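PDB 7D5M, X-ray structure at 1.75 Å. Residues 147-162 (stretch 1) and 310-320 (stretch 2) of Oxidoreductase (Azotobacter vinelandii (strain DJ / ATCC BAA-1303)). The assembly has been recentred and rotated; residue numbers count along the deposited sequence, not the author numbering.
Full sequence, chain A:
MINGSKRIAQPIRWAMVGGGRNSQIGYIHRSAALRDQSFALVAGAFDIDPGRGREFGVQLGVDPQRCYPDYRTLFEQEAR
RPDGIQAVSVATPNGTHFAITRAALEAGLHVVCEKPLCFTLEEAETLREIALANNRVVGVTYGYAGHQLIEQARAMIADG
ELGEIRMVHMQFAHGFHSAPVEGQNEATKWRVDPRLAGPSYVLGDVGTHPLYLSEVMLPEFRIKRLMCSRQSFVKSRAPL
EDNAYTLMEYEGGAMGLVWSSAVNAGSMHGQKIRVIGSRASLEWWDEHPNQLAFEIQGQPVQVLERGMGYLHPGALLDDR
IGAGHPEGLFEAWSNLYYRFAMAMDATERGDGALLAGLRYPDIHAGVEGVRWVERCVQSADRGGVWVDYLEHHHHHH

Stretch 1 147-162: HQLIEQARAMIADGEL
Stretch 2 310-320: YLHPGALLDDR

After the non-helical His 147 (-69/126), the chain is helical through Ala 158, with phi/psi near -60/-45 in its middle turns and i to i+4 bonds such as Met 156 N to Gln 152 O (2.9 Å). It ends in a Schellman motif: Gly 160 turns to phi/psi 80/18, and Glu 161 N reaches Met 156 O at 3.0 Å. Stretch 2 is irregular. Leu 311 and His 312 are extended (-75/155, -59/147), residues 313-315 adopt helical phi/psi, and a type I turn spans Leu 316 to Asp 319. From His 312 to Asp 319, stretch 2 runs back toward the start of the helix, against its direction. The backbones come closest where the CA atoms of Gln 148 and Ala 315 lie 4.8 Å apart; in all, 572 Å² is buried.

His 312 (chi1 -75°, chi2 -93°) covers the later helical turns. The small Ala 155 methyl can sit close over its flat ring, with Ala 155 CB 3.6 Å from the His 312 ring centroid and 16° off the normal, a CH-pi contact. At the ring edge, His 312 NE2 donates to Glu 161 OE2 (3.2 Å, 166°), while His 312 N donates to Gln 152 OE1 (2.8 Å, 153°). Gln 152 (t, p, chi3 20°) thereby satisfies an extended-backbone amide; Gln 152 NE2 donates to water 2 (2.9 Å), which donates to Tyr 310 O (2.6 Å).

At the other end, Gln 148 (m, p, chi3 -64°) directs its amide donor NE2 to the carboxylate acceptor Asp 319 OD1 (2.9 Å), nearly straight at 164°, and Gln 148 CB packs 3.1 Å from Ala 315 O. Glu 151 (t, p, chi3 18°) is held by a salt bridge, Arg 154 NH2 to Glu 151 OE2 at 2.8 Å. An ideal CB on Gly 314 would fall 2.5 Å from Glu 151 OE2, a clash. Water 1 donates to Glu 151 OE2 (2.9 Å) and accepts from Gly 314 N (2.9 Å). Leu 149 CD2 meets Leu 311 CD2 at 3.9 Å, an apolar contact between two m, t leucines.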

ATOM      1  N   HIS A 147       4.263 -11.576  18.313  1.00 10.26           N
ATOM      2  CA  HIS A 147       4.314 -11.712  16.832  1.00 10.40           C
ATOM      3  C   HIS A 147       5.702 -12.212  16.413  1.00 10.50           C
ATOM      4  O   HIS A 147       6.706 -11.577  16.812  1.00 10.58           O
ATOM      5  CB  HIS A 147       3.926 -10.407  16.138  1.00 10.22           C
ATOM      6  CG  HIS A 147       2.450 -10.189  16.106  1.00 10.23           C
ATOM      7  ND1 HIS A 147       1.840  -9.140  16.769  1.00 10.90           N
ATOM      8  CD2 HIS A 147       1.458 -10.885  15.508  1.00  9.85           C
ATOM      9  CE1 HIS A 147       0.536  -9.207  16.576  1.00  9.78           C
ATOM     10  NE2 HIS A 147       0.280 -10.254  15.811  1.00 11.17           N
ATOM     11  N   GLN A 148       5.741 -13.305  15.641  1.00 10.52           N
ATOM     12  CA  GLN A 148       6.989 -13.979  15.185  1.00 10.72           C
ATOM     13  C   GLN A 148       7.987 -12.961  14.622  1.00 10.62           C
ATOM     14  O   GLN A 148       9.204 -13.138  14.833  1.00 10.66           O
ATOM     15  CB  GLN A 148       6.690 -15.017  14.101  1.00 10.62           C
ATOM     16  CG  GLN A 148       5.986 -16.276  14.607  1.00 10.94           C
ATOM     17  CD  GLN A 148       4.479 -16.174  14.666  1.00 10.75           C
ATOM     18  OE1 GLN A 148       3.917 -15.375  15.417  1.00 11.01           O
ATOM     19  NE2 GLN A 148       3.805 -17.036  13.926  1.00 10.23           N
ATOM     20  N   LEU A 149       7.530 -11.946  13.882  1.00 10.43           N
ATOM     21  CA  LEU A 149       8.499 -11.103  13.134  1.00 10.66           C
ATOM     22  C   LEU A 149       9.229 -10.143  14.072  1.00 10.23           C
ATOM     23  O   LEU A 149      10.244  -9.574  13.629  1.00  9.90           O
ATOM     24  CB  LEU A 149       7.798 -10.383  11.984  1.00 10.70           C
ATOM     25  CG  LEU A 149       7.437 -11.286  10.811  1.00 10.90           C
ATOM     26  CD1 LEU A 149       6.613 -10.520   9.796  1.00 11.01           C
ATOM     27  CD2 LEU A 149       8.686 -11.875  10.158  1.00 11.02           C
ATOM     28  N   ILE A 150       8.778  -9.992  15.324  1.00 10.79           N
ATOM     29  CA  ILE A 150       9.553  -9.222  16.339  1.00 11.23           C
ATOM     30  C   ILE A 150      10.859  -9.984  16.615  1.00 12.12           C
ATOM     31  O   ILE A 150      11.925  -9.343  16.616  1.00 11.62           O
ATOM     32  CB  ILE A 150       8.738  -8.942  17.614  1.00 11.42           C
ATOM     33  CG1 ILE A 150       7.406  -8.249  17.317  1.00 11.50           C
ATOM     34  CG2 ILE A 150       9.562  -8.141  18.604  1.00 11.27           C
ATOM     35  CD1 ILE A 150       7.534  -6.975  16.498  1.00 11.62           C
ATOM     36  N   GLU A 151      10.780 -11.311  16.781  1.00 12.73           N
ATOM     37  CA  GLU A 151      11.960 -12.190  16.965  1.00 13.13           C
ATOM     38  C   GLU A 151      12.833 -12.138  15.703  1.00 12.58           C
ATOM     39  O   GLU A 151      14.069 -12.115  15.843  1.00 12.70           O
ATOM     40  CB  GLU A 151      11.527 -13.612  17.308  1.00 14.20           C
ATOM     41  CG  GLU A 151      12.620 -14.640  17.131  1.00 15.81           C
ATOM     42  CD  GLU A 151      13.843 -14.472  18.014  1.00 17.81           C
ATOM     43  OE1 GLU A 151      13.763 -13.752  19.030  1.00 18.23           O
ATOM     44  OE2 GLU A 151      14.869 -15.097  17.697  1.00 20.64           O
ATOM     45  N   GLN A 152      12.230 -12.117  14.511  1.00 11.81           N
ATOM     46  CA  GLN A 152      13.000 -11.982  13.247  1.00 11.69           C
ATOM     47  C   GLN A 152      13.829 -10.690  13.310  1.00 11.68           C
ATOM     48  O   GLN A 152      15.027 -10.719  12.956  1.00 12.26           O
ATOM     49  CB  GLN A 152      12.083 -11.968  12.020  1.00 11.50           C
ATOM     50  CG  GLN A 152      12.815 -11.647  10.719  1.00 11.40           C
ATOM     51  CD  GLN A 152      13.771 -12.735  10.290  1.00 11.57           C
ATOM     52  OE1 GLN A 152      13.659 -13.885  10.715  1.00 11.95           O
ATOM     53  NE2 GLN A 152      14.704 -12.390   9.411  1.00 11.97           N
ATOM     54  N   ALA A 153      13.202  -9.573  13.677  1.00 11.75           N
ATOM     55  CA  ALA A 153      13.874  -8.256  13.760  1.00 11.78           C
ATOM     56  C   ALA A 153      15.016  -8.333  14.783  1.00 12.40           C
ATOM     57  O   ALA A 153      16.129  -7.876  14.475  1.00 11.93           O
ATOM     58  CB  ALA A 153      12.869  -7.183  14.105  1.00 12.11           C
ATOM     59  N   ARG A 154      14.762  -8.902  15.961  1.00 12.89           N
ATOM     60  CA  ARG A 154      15.807  -9.051  17.006  1.00 13.70           C
ATOM     61  C   ARG A 154      17.015  -9.769  16.403  1.00 13.44           C
ATOM     62  O   ARG A 154      18.150  -9.302  16.596  1.00 13.90           O
ATOM     63  CB  ARG A 154      15.299  -9.857  18.202  1.00 14.59           C
ATOM     64  CG  ARG A 154      16.332  -9.997  19.313  1.00 15.65           C
ATOM     65  CD  ARG A 154      16.043 -11.162  20.228  1.00 17.40           C
ATOM     66  NE  ARG A 154      16.220 -12.416  19.500  1.00 19.25           N
ATOM     67  CZ  ARG A 154      17.387 -12.934  19.112  1.00 19.08           C
ATOM     68  NH1 ARG A 154      18.536 -12.325  19.374  1.00 19.82           N
ATOM     69  NH2 ARG A 154      17.397 -14.077  18.454  1.00 19.88           N
ATOM     70  N   ALA A 155      16.771 -10.896  15.740  1.00 13.72           N
ATOM     71  CA  ALA A 155      17.823 -11.794  15.217  1.00 13.63           C
ATOM     72  C   ALA A 155      18.600 -11.073  14.114  1.00 14.33           C
ATOM     73  O   ALA A 155      19.838 -11.219  14.057  1.00 14.39           O
ATOM     74  CB  ALA A 155      17.216 -13.080  14.728  1.00 13.78           C
ATOM     75  N   MET A 156      17.902 -10.323  13.250  1.00 13.72           N
ATOM     76  CA  MET A 156      18.567  -9.600  12.133  1.00 14.14           C
ATOM     77  C   MET A 156      19.511  -8.546  12.715  1.00 13.77           C
ATOM     78  O   MET A 156      20.643  -8.401  12.213  1.00 14.68           O
ATOM     79  CB  MET A 156      17.535  -8.931  11.221  1.00 14.56           C
ATOM     80  CG  MET A 156      16.735  -9.918  10.415  1.00 14.74           C
ATOM     81  SD  MET A 156      15.340  -9.086   9.650  1.00 16.45           S
ATOM     82  CE  MET A 156      16.171  -8.169   8.352  1.00 17.73           C
ATOM     83  N   ILE A 157      19.056  -7.822  13.728  1.00 13.84           N
ATOM     84  CA  ILE A 157      19.837  -6.732  14.375  1.00 14.21           C
ATOM     85  C   ILE A 157      21.078  -7.362  15.018  1.00 15.40           C
ATOM     86  O   ILE A 157      22.187  -6.828  14.801  1.00 14.49           O
ATOM     87  CB  ILE A 157      18.963  -5.946  15.369  1.00 13.99           C
ATOM     88  CG1 ILE A 157      17.906  -5.126  14.617  1.00 13.91           C
ATOM     89  CG2 ILE A 157      19.814  -5.065  16.273  1.00 14.20           C
ATOM     90  CD1 ILE A 157      16.801  -4.574  15.486  1.00 13.66           C
ATOM     91  N   ALA A 158      20.897  -8.453  15.769  1.00 16.10           N
ATOM     92  CA  ALA A 158      21.990  -9.155  16.487  1.00 17.43           C
ATOM     93  C   ALA A 158      23.047  -9.677  15.505  1.00 18.60           C
ATOM     94  O   ALA A 158      24.232  -9.717  15.899  1.00 19.08           O
ATOM     95  CB  ALA A 158      21.427 -10.257  17.342  1.00 17.25           C
ATOM     96  N   ASP A 159      22.657 -10.042  14.284  1.00 19.30           N
ATOM     97  CA  ASP A 159      23.549 -10.592  13.232  1.00 21.13           C
ATOM     98  C   ASP A 159      24.170  -9.461  12.392  1.00 20.09           C
ATOM     99  O   ASP A 159      24.873  -9.779  11.426  1.00 20.96           O
ATOM    100  CB  ASP A 159      22.791 -11.574  12.338  1.00 24.60           C
ATOM    101  CG  ASP A 159      23.655 -12.633  11.671  1.00 29.16           C
ATOM    102  OD1 ASP A 159      24.830 -12.797  12.073  1.00 35.18           O
ATOM    103  OD2 ASP A 159      23.141 -13.287  10.746  1.00 36.75           O
ATOM    104  N   GLY A 160      23.897  -8.195  12.715  1.00 18.58           N
ATOM    105  CA  GLY A 160      24.517  -7.022  12.066  1.00 18.57           C
ATOM    106  C   GLY A 160      23.891  -6.668  10.725  1.00 17.75           C
ATOM    107  O   GLY A 160      24.528  -5.894   9.962  1.00 17.41           O
ATOM    108  N   GLU A 161      22.681  -7.163  10.431  1.00 16.64           N
ATOM    109  CA  GLU A 161      22.051  -6.992   9.096  1.00 17.24           C
ATOM    110  C   GLU A 161      21.716  -5.510   8.868  1.00 15.89           C
ATOM    111  O   GLU A 161      21.633  -5.126   7.700  1.00 16.38           O
ATOM    112  CB  GLU A 161      20.811  -7.871   8.929  1.00 19.32           C
ATOM    113  CG  GLU A 161      21.134  -9.352   8.901  1.00 20.88           C
ATOM    114  CD  GLU A 161      20.017 -10.272   8.440  1.00 23.78           C
ATOM    115  OE1 GLU A 161      19.436  -9.978   7.382  1.00 25.64           O
ATOM    116  OE2 GLU A 161      19.773 -11.313   9.126  1.00 25.99           O
ATOM    117  N   LEU A 162      21.541  -4.713   9.924  1.00 14.75           N
ATOM    118  CA  LEU A 162      21.238  -3.259   9.803  1.00 14.97           C
ATOM    119  C   LEU A 162      22.524  -2.427   9.873  1.00 14.41           C
ATOM    120  O   LEU A 162      22.433  -1.218   9.642  1.00 13.08           O
ATOM    121  CB  LEU A 162      20.272  -2.803  10.897  1.00 15.45           C
ATOM    122  CG  LEU A 162      18.907  -3.484  10.946  1.00 16.27           C
ATOM    123  CD1 LEU A 162      17.926  -2.633  11.724  1.00 16.55           C
ATOM    124  CD2 LEU A 162      18.363  -3.778   9.565  1.00 16.53           C
ATOM    125  N   TYR A 310      13.225 -18.394   4.712  1.00 13.44           N
ATOM    126  CA  TYR A 310      14.363 -17.443   4.808  1.00 13.34           C
ATOM    127  C   TYR A 310      14.418 -16.763   6.183  1.00 13.30           C
ATOM    128  O   TYR A 310      15.402 -16.050   6.432  1.00 13.50           O
ATOM    129  CB  TYR A 310      14.322 -16.412   3.678  1.00 13.21           C
ATOM    130  CG  TYR A 310      13.030 -15.648   3.525  1.00 12.74           C
ATOM    131  CD1 TYR A 310      12.622 -14.723   4.476  1.00 13.04           C
ATOM    132  CD2 TYR A 310      12.229 -15.825   2.405  1.00 12.67           C
ATOM    133  CE1 TYR A 310      11.427 -14.035   4.344  1.00 12.59           C
ATOM    134  CE2 TYR A 310      11.043 -15.123   2.241  1.00 12.41           C
ATOM    135  CZ  TYR A 310      10.648 -14.220   3.216  1.00 12.31           C
ATOM    136  OH  TYR A 310       9.485 -13.531   3.066  1.00 12.45           O
ATOM    137  N   LEU A 311      13.413 -16.951   7.048  1.00 12.89           N
ATOM    138  CA  LEU A 311      13.405 -16.327   8.398  1.00 13.31           C
ATOM    139  C   LEU A 311      14.380 -17.071   9.311  1.00 14.31           C
ATOM    140  O   LEU A 311      14.610 -18.278   9.105  1.00 14.40           O
ATOM    141  CB  LEU A 311      12.002 -16.362   9.018  1.00 12.71           C
ATOM    142  CG  LEU A 311      10.919 -15.589   8.269  1.00 12.39           C
ATOM    143  CD1 LEU A 311       9.569 -15.800   8.932  1.00 12.00           C
ATOM    144  CD2 LEU A 311      11.248 -14.104   8.195  1.00 12.66           C
ATOM    145  N   HIS A 312      14.867 -16.379  10.335  1.00 15.38           N
ATOM    146  CA  HIS A 312      15.644 -16.984  11.443  1.00 16.98           C
ATOM    147  C   HIS A 312      14.794 -18.059  12.121  1.00 17.84           C
ATOM    148  O   HIS A 312      13.572 -17.942  12.222  1.00 17.78           O
ATOM    149  CB  HIS A 312      16.118 -15.903  12.415  1.00 17.35           C
ATOM    150  CG  HIS A 312      17.254 -15.077  11.912  1.00 19.09           C
ATOM    151  ND1 HIS A 312      18.580 -15.396  12.185  1.00 19.39           N
ATOM    152  CD2 HIS A 312      17.276 -13.923  11.212  1.00 19.34           C
ATOM    153  CE1 HIS A 312      19.363 -14.479  11.653  1.00 19.37           C
ATOM    154  NE2 HIS A 312      18.587 -13.561  11.050  1.00 19.75           N
ATOM    155  N   PRO A 313      15.419 -19.149  12.629  1.00 18.44           N
ATOM    156  CA  PRO A 313      14.657 -20.285  13.147  1.00 17.82           C
ATOM    157  C   PRO A 313      13.755 -19.922  14.339  1.00 16.94           C
ATOM    158  O   PRO A 313      12.647 -20.443  14.395  1.00 16.79           O
ATOM    159  CB  PRO A 313      15.734 -21.329  13.510  1.00 19.07           C
ATOM    160  CG  PRO A 313      17.023 -20.524  13.645  1.00 19.47           C
ATOM    161  CD  PRO A 313      16.876 -19.351  12.695  1.00 19.26           C
ATOM    162  N   GLY A 314      14.206 -19.014  15.211  1.00 15.69           N
ATOM    163  CA  GLY A 314      13.418 -18.463  16.335  1.00 15.91           C
ATOM    164  C   GLY A 314      12.083 -17.897  15.870  1.00 15.24           C
ATOM    165  O   GLY A 314      11.099 -17.980  16.644  1.00 15.69           O
ATOM    166  N   ALA A 315      12.040 -17.336  14.660  1.00 13.83           N
ATOM    167  CA  ALA A 315      10.865 -16.629  14.105  1.00 13.80           C
ATOM    168  C   ALA A 315       9.871 -17.622  13.475  1.00 13.42           C
ATOM    169  O   ALA A 315       8.754 -17.184  13.146  1.00 13.76           O
ATOM    170  CB  ALA A 315      11.315 -15.558  13.138  1.00 13.47           C
ATOM    171  N   LEU A 316      10.226 -18.909  13.331  1.00 13.01           N
ATOM    172  CA  LEU A 316       9.342 -19.934  12.707  1.00 13.38           C
ATOM    173  C   LEU A 316       8.711 -20.839  13.773  1.00 13.66           C
ATOM    174  O   LEU A 316       7.730 -21.507  13.454  1.00 12.86           O
ATOM    175  CB  LEU A 316      10.146 -20.757  11.692  1.00 13.70           C
ATOM    176  CG  LEU A 316      10.576 -19.990  10.444  1.00 13.43           C
ATOM    177  CD1 LEU A 316      11.660 -20.745   9.675  1.00 14.58           C
ATOM    178  CD2 LEU A 316       9.395 -19.690   9.545  1.00 13.73           C
ATOM    179  N   LEU A 317       9.237 -20.842  14.997  1.00 14.69           N
ATOM    180  CA  LEU A 317       8.817 -21.807  16.054  1.00 16.07           C
ATOM    181  C   LEU A 317       7.298 -21.744  16.279  1.00 15.08           C
ATOM    182  O   LEU A 317       6.668 -22.810  16.396  1.00 15.06           O
ATOM    183  CB  LEU A 317       9.565 -21.495  17.348  1.00 18.66           C
ATOM    184  CG  LEU A 317      11.005 -22.002  17.425  1.00 21.52           C
ATOM    185  CD1 LEU A 317      11.681 -21.465  18.674  1.00 22.98           C
ATOM    186  CD2 LEU A 317      11.045 -23.525  17.396  1.00 22.65           C
ATOM    187  N   ASP A 318       6.716 -20.543  16.307  1.00 13.23           N
ATOM    188  CA  ASP A 318       5.319 -20.344  16.767  1.00 12.96           C
ATOM    189  C   ASP A 318       4.324 -20.329  15.600  1.00 12.60           C
ATOM    190  O   ASP A 318       3.134 -20.114  15.873  1.00 12.78           O
ATOM    191  CB  ASP A 318       5.201 -19.083  17.624  1.00 12.93           C
ATOM    192  CG  ASP A 318       5.901 -19.188  18.967  1.00 12.84           C
ATOM    193  OD1 ASP A 318       6.241 -20.330  19.374  1.00 13.91           O
ATOM    194  OD2 ASP A 318       6.109 -18.135  19.593  1.00 13.38           O
ATOM    195  N   ASP A 319       4.735 -20.632  14.365  1.00 12.35           N
ATOM    196  CA  ASP A 319       3.778 -20.673  13.230  1.00 12.64           C
ATOM    197  C   ASP A 319       2.704 -21.726  13.523  1.00 12.57           C
ATOM    198  O   ASP A 319       3.069 -22.871  13.829  1.00 12.77           O
ATOM    199  CB  ASP A 319       4.467 -20.933  11.895  1.00 12.60           C
ATOM    200  CG  ASP A 319       5.335 -19.781  11.423  1.00 12.57           C
ATOM    201  OD1 ASP A 319       5.015 -18.613  11.752  1.00 12.20           O
ATOM    202  OD2 ASP A 319       6.329 -20.061  10.726  1.00 12.11           O
ATOM    203  N   ARG A 320       1.426 -21.333  13.454  1.00 12.48           N
ATOM    204  CA  ARG A 320       0.265 -22.231  13.705  1.00 12.63           C
ATOM    205  C   ARG A 320      -0.396 -22.615  12.381  1.00 12.27           C
ATOM    206  O   ARG A 320      -1.183 -23.575  12.360  1.00 11.39           O
ATOM    207  CB  ARG A 320      -0.731 -21.543  14.638  1.00 12.39           C
ATOM    208  CG  ARG A 320      -0.166 -21.288  16.028  1.00 12.07           C
ATOM    209  CD  ARG A 320      -0.858 -20.155  16.761  1.00 11.70           C
ATOM    210  NE  ARG A 320      -0.151 -19.858  17.992  1.00 11.52           N
ATOM    211  CZ  ARG A 320      -0.335 -20.482  19.155  1.00 11.35           C
ATOM    212  NH1 ARG A 320      -1.262 -21.419  19.276  1.00 11.29           N
ATOM    213  NH2 ARG A 320       0.384 -20.144  20.208  1.00 11.38           N
TER
HETATM  214  O   HOH W   1      16.109 -16.886  15.739  1.00 25.75           O
HETATM  215  O   HOH W   2      16.444 -14.212   7.966  1.00 20.93           O